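Local coordinates for protein polyhedrin (PDB 5A8U) that forms the crystalline occlusion bodies (polyhedra) of a cypovirus, which protect the virus from the outside environment until insect larvae ingest them, at residues A109-V114 / G172-V177; Q115-W120 / V194-V199. One frame throughout, in Å; residues are numbered along the deposited sequence.

Interaction 1: A109-V114 / G172-V177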
# COMPACT_ATOMS: atom_id res chain seq x y z
N ALA A 109 7.13 23.02 3.13
CA ALA A 109 7.68 22.86 1.79
C ALA A 109 8.05 21.40 1.56
O ALA A 109 8.14 20.62 2.51
CB ALA A 109 8.92 23.74 1.61
N MET A 110 8.29 21.07 0.30
CA MET A 110 8.77 19.74 -0.07
C MET A 110 9.77 19.85 -1.22
O MET A 110 9.69 20.76 -2.05
CB MET A 110 7.59 18.85 -0.46
CG MET A 110 7.90 17.72 -1.42
SD MET A 110 6.34 16.99 -2.00
CE MET A 110 5.51 18.45 -2.49
N GLN A 111 10.73 18.95 -1.22
CA GLN A 111 11.57 18.71 -2.39
C GLN A 111 11.17 17.35 -2.97
O GLN A 111 11.11 16.36 -2.25
CB GLN A 111 13.06 18.73 -2.02
CG GLN A 111 13.94 18.66 -3.25
CD GLN A 111 15.42 18.65 -2.94
OE1 GLN A 111 16.24 18.43 -3.84
NE2 GLN A 111 15.79 18.90 -1.68
N PHE A 112 10.88 17.31 -4.27
CA PHE A 112 10.50 16.09 -4.95
C PHE A 112 11.66 15.77 -5.89
O PHE A 112 11.96 16.55 -6.80
CB PHE A 112 9.19 16.33 -5.72
CG PHE A 112 8.69 15.14 -6.53
CD1 PHE A 112 8.15 14.04 -5.90
CD2 PHE A 112 8.72 15.17 -7.92
CE1 PHE A 112 7.68 12.94 -6.63
CE2 PHE A 112 8.24 14.08 -8.66
CZ PHE A 112 7.71 12.98 -8.02
N ILE A 113 12.35 14.66 -5.63
CA ILE A 113 13.56 14.34 -6.37
C ILE A 113 13.38 13.04 -7.13
O ILE A 113 12.98 12.04 -6.56
CB ILE A 113 14.77 14.18 -5.43
CG1 ILE A 113 14.76 15.27 -4.36
CG2 ILE A 113 16.06 14.14 -6.23
CD1 ILE A 113 15.77 15.04 -3.24
N VAL A 114 13.70 13.05 -8.42
CA VAL A 114 13.56 11.84 -9.23
C VAL A 114 14.92 11.53 -9.84
O VAL A 114 15.53 12.41 -10.44
CB VAL A 114 12.54 12.06 -10.37
CG1 VAL A 114 12.38 10.79 -11.20
CG2 VAL A 114 11.17 12.49 -9.80
N GLY A 172 19.58 13.19 -11.95
CA GLY A 172 18.19 13.29 -11.60
C GLY A 172 17.72 14.72 -11.74
O GLY A 172 18.43 15.58 -12.25
N LYS A 173 16.49 14.96 -11.29
CA LYS A 173 15.93 16.30 -11.30
C LYS A 173 15.19 16.53 -10.00
O LYS A 173 14.68 15.59 -9.38
CB LYS A 173 14.97 16.51 -12.47
CG LYS A 173 15.59 16.28 -13.84
CD LYS A 173 14.64 16.86 -14.88
CE LYS A 173 15.05 16.65 -16.30
NZ LYS A 173 14.17 17.56 -17.13
N SER A 174 15.14 17.79 -9.58
CA SER A 174 14.52 18.12 -8.31
C SER A 174 13.53 19.26 -8.49
O SER A 174 13.77 20.20 -9.25
CB SER A 174 15.60 18.53 -7.30
OG SER A 174 15.02 19.06 -6.12
N TYR A 175 12.42 19.18 -7.76
CA TYR A 175 11.45 20.26 -7.75
C TYR A 175 11.23 20.71 -6.31
O TYR A 175 10.85 19.91 -5.44
CB TYR A 175 10.14 19.81 -8.41
CG TYR A 175 9.06 20.86 -8.37
CD1 TYR A 175 9.31 22.14 -8.85
CD2 TYR A 175 7.79 20.58 -7.87
CE1 TYR A 175 8.32 23.13 -8.83
CE2 TYR A 175 6.79 21.56 -7.84
CZ TYR A 175 7.07 22.84 -8.32
OH TYR A 175 6.11 23.82 -8.29
N TYR A 176 11.46 22.00 -6.05
CA TYR A 176 11.25 22.55 -4.72
C TYR A 176 9.98 23.38 -4.71
O TYR A 176 9.77 24.22 -5.59
CB TYR A 176 12.45 23.42 -4.28
CG TYR A 176 12.24 24.10 -2.95
CD1 TYR A 176 12.55 23.44 -1.76
CD2 TYR A 176 11.73 25.39 -2.88
CE1 TYR A 176 12.36 24.06 -0.53
CE2 TYR A 176 11.53 26.02 -1.65
CZ TYR A 176 11.85 25.34 -0.49
OH TYR A 176 11.66 25.96 0.73
N VAL A 177 9.12 23.14 -3.73
CA VAL A 177 7.90 23.95 -3.66
C VAL A 177 7.44 24.25 -2.25
O VAL A 177 7.47 23.40 -1.35
CB VAL A 177 6.74 23.33 -4.49
CG1 VAL A 177 6.24 22.05 -3.82
CG2 VAL A 177 5.60 24.34 -4.65
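Met110 and Val177, Phe112 and Tyr175, and Val114 and Lys173 are the hydrogen-bonded pairs of two neighbouring antiparallel strands, 109-114 and 172-177. Each pair makes two backbone bonds, six in all. The shortest runs from Tyr175 N to Phe112 O, at 2.8 Å. The bond from Val177 N to Met110 O measures 3.0 Å. Between them lie the non-hydrogen-bonded pairs Gln111 with Tyr176 and Ile113 with Ser174. Here the strands come closer, and CA-H...O contacts fill in, such as Gln111 CA to Tyr175 O at 3.4 Å.

One side-chain hydrogen bond crosses the strands. Ser174 OG donates to Gln111 OE1 over 2.7 Å. It meets the amide oxygen from the side, with a C=O...OG angle of 106°, and lies somewhat out of the amide plane. The Gln111 chain is extended, with CG anti to the backbone N (chi1 -173°), and Ser174 OG also sits 3.1 Å from Gln111 CG. The amide's other end, NE2, is bonded to Gln246 O, so both ends of this buried group are held.

Apolar contacts differ between the two faces. On the face of Met110, Phe112, Tyr175 and Val177, the side chains of Met110 and Val177 lie side by side, with CE of Met110 3.9 Å from CG1 of Val177. Phe127 of strand 124-128 packs on both. Phe112 and Tyr175 meet only near their CB atoms, and their rings diverge: Phe112 packs on Val32 and Val34, Tyr175 on Leu125. On the opposite face, that of Gln111 and Tyr176, Ala109 CB lies against the phenol end of Tyr176, 3.9 Å from CZ. The Tyr176 hydroxyl is bonded to Arg178 NE.

This is the regular ladder of two adjacent inner strands of a six-stranded antiparallel sheet, with 30-37 beside 109-115 and 162-166 beside 169-178.

Interaction 2: Q115-W120 / V194-V199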
# COMPACT_ATOMS: atom_id res chain seq x y z
N GLN A 115 15.40 10.30 -9.68
CA GLN A 115 16.74 9.95 -10.15
C GLN A 115 16.78 8.60 -10.90
O GLN A 115 16.12 7.64 -10.51
CB GLN A 115 17.72 9.93 -8.96
CG GLN A 115 19.10 9.34 -9.28
CD GLN A 115 20.08 9.47 -8.13
OE1 GLN A 115 19.86 10.25 -7.19
NE2 GLN A 115 21.17 8.71 -8.18
N GLY A 116 17.56 8.54 -11.99
CA GLY A 116 17.69 7.30 -12.74
C GLY A 116 17.54 7.61 -14.21
O GLY A 116 17.53 8.78 -14.58
N SER A 117 17.41 6.58 -15.05
CA SER A 117 17.16 6.80 -16.47
C SER A 117 15.65 6.86 -16.66
O SER A 117 14.97 5.83 -16.85
CB SER A 117 17.78 5.69 -17.32
OG SER A 117 17.55 5.93 -18.70
N VAL A 118 15.12 8.08 -16.59
CA VAL A 118 13.70 8.33 -16.44
C VAL A 118 13.14 9.02 -17.68
O VAL A 118 13.82 9.82 -18.30
CB VAL A 118 13.46 9.20 -15.18
CG1 VAL A 118 12.01 9.80 -15.14
CG2 VAL A 118 13.81 8.41 -13.91
N ASP A 119 11.93 8.65 -18.08
CA ASP A 119 11.20 9.40 -19.11
C ASP A 119 10.75 10.71 -18.47
O ASP A 119 9.62 10.82 -18.02
CB ASP A 119 10.00 8.57 -19.59
CG ASP A 119 9.24 9.21 -20.76
OD1 ASP A 119 9.71 10.24 -21.29
OD2 ASP A 119 8.20 8.66 -21.20
N TRP A 120 11.65 11.70 -18.40
CA TRP A 120 11.38 12.92 -17.64
C TRP A 120 10.07 13.62 -18.01
O TRP A 120 9.35 14.07 -17.12
CB TRP A 120 12.54 13.92 -17.74
CG TRP A 120 13.86 13.28 -17.49
CD1 TRP A 120 14.80 12.93 -18.42
CD2 TRP A 120 14.40 12.89 -16.21
NE1 TRP A 120 15.89 12.35 -17.80
CE2 TRP A 120 15.67 12.31 -16.46
CE3 TRP A 120 13.94 12.97 -14.89
CZ2 TRP A 120 16.48 11.83 -15.43
CZ3 TRP A 120 14.76 12.49 -13.87
CH2 TRP A 120 16.01 11.92 -14.15
N VAL A 194 6.14 8.06 -11.95
CA VAL A 194 7.42 8.25 -12.62
C VAL A 194 7.70 7.00 -13.45
O VAL A 194 7.42 5.88 -13.02
CB VAL A 194 8.53 8.47 -11.59
CG1 VAL A 194 9.95 8.30 -12.19
CG2 VAL A 194 8.37 9.83 -10.90
N TYR A 195 8.23 7.21 -14.64
CA TYR A 195 8.35 6.16 -15.63
C TYR A 195 9.77 6.00 -16.19
O TYR A 195 10.46 6.97 -16.44
CB TYR A 195 7.40 6.46 -16.80
CG TYR A 195 5.94 6.52 -16.41
CD1 TYR A 195 5.37 7.71 -15.97
CD2 TYR A 195 5.13 5.39 -16.48
CE1 TYR A 195 4.04 7.78 -15.60
CE2 TYR A 195 3.80 5.44 -16.13
CZ TYR A 195 3.25 6.63 -15.70
OH TYR A 195 1.94 6.71 -15.35
N ARG A 196 10.15 4.75 -16.41
CA ARG A 196 11.40 4.37 -17.04
C ARG A 196 11.56 4.98 -18.43
O ARG A 196 10.64 4.91 -19.26
CB ARG A 196 11.43 2.84 -17.13
CG ARG A 196 12.40 2.22 -18.13
CD ARG A 196 13.82 2.30 -17.67
NE ARG A 196 14.04 1.74 -16.33
CZ ARG A 196 15.21 1.83 -15.70
NH1 ARG A 196 16.22 2.45 -16.30
NH2 ARG A 196 15.37 1.33 -14.48
N TYR A 197 12.73 5.55 -18.70
CA TYR A 197 13.10 5.87 -20.06
C TYR A 197 13.48 4.58 -20.78
O TYR A 197 14.32 3.79 -20.32
CB TYR A 197 14.30 6.82 -20.10
CG TYR A 197 14.77 7.13 -21.50
CD1 TYR A 197 13.98 7.86 -22.36
CD2 TYR A 197 16.01 6.67 -21.96
CE1 TYR A 197 14.41 8.15 -23.66
CE2 TYR A 197 16.45 6.95 -23.25
CZ TYR A 197 15.64 7.69 -24.09
OH TYR A 197 16.07 8.00 -25.36
N ARG A 198 12.84 4.35 -21.91
CA ARG A 198 13.06 3.12 -22.66
C ARG A 198 13.99 3.40 -23.83
O ARG A 198 13.87 4.44 -24.48
CB ARG A 198 11.73 2.58 -23.14
CG ARG A 198 10.88 1.97 -22.01
CD ARG A 198 11.31 0.53 -21.70
NE ARG A 198 11.10 -0.32 -22.87
CZ ARG A 198 12.08 -0.80 -23.65
NH1 ARG A 198 13.36 -0.57 -23.36
NH2 ARG A 198 11.76 -1.52 -24.71
N VAL A 199 14.90 2.48 -24.10
CA VAL A 199 15.85 2.66 -25.20
C VAL A 199 15.41 1.93 -26.47
O VAL A 199 16.13 1.90 -27.47
CB VAL A 199 17.28 2.22 -24.81
CG1 VAL A 199 17.82 3.13 -23.73
CG2 VAL A 199 17.29 0.76 -24.33
O HOH W 1 16.58 3.39 -19.14
O HOH W 2 8.53 9.90 -15.56
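Val118 and Arg196 form a single backbone bridge, where the loop after strand 109-115 runs across the end of strand 189-195, the touching parts, 117-119 and 194-197, running 108° apart. Two hydrogen bonds make it: Asp119 N to Tyr195 O at 2.8 Å, and Tyr197 N to Ser117 O at 2.9 Å. The second donor comes in at a C=O...N angle of 126°, well tilted from the carbonyl plane.

Val118 turns CG1 to the strand. This methyl is anti to the backbone N (chi1 166°) and reaches both Tyr195 O and Val194 CG1, the latter at 3.9 Å. The two valine side chains cross at about a right angle. Ile30 packs on Val118 and Val32 on Val194, both from strand 30-37.

Asp119 is the centre of an inverse gamma turn. It bends the loop sharply beside the strand end, and the turn's Trp120 N to Val118 O bond is weak. A water joins Asp119 O to Tyr195 N, so Tyr195 is held through both its carbonyl and its amide.

On the other side of the bridge, Ser117 OG lies at the edge of the Tyr197 ring, 3.7 Å from CD2. A second water accepts from Ser117 OG and Arg196 NH1 and donates to Tyr197 O, 2.6 Å away. The Arg196 chain folds back through bends at chi2 and chi3, and the water lies in the plane of its guanidinium. NH1 also bonds Arg23 O, while NE bonds Thr51 O and NH2 bonds Ser28 OG. The Tyr195 ring makes a cation-pi contact with Arg211 of the second subunit.

Overall arrangement
Both contacts are mostly buried, but interaction 1 lies about 7 Å from the chain centre and interaction 2 about 15 Å, centre to centre. The first joins two strands of the six-stranded sheet by a repeating backbone ladder. The second ties a loop to the end of a strand of the three-stranded sheet, using one bridge and two waters. Segment 115-120 continues directly from 109-114, so strand 109-115 and the loop that follows it serve both contacts. Packing links them: Trp120 lies against Val114, Gly172 and Lys173, and Val114 CG1 meets Val194 CG1 at 3.6 Å. Interaction 2 reaches other subunits through Tyr195 and Gln115; no other chain of the assembly touches interaction 1.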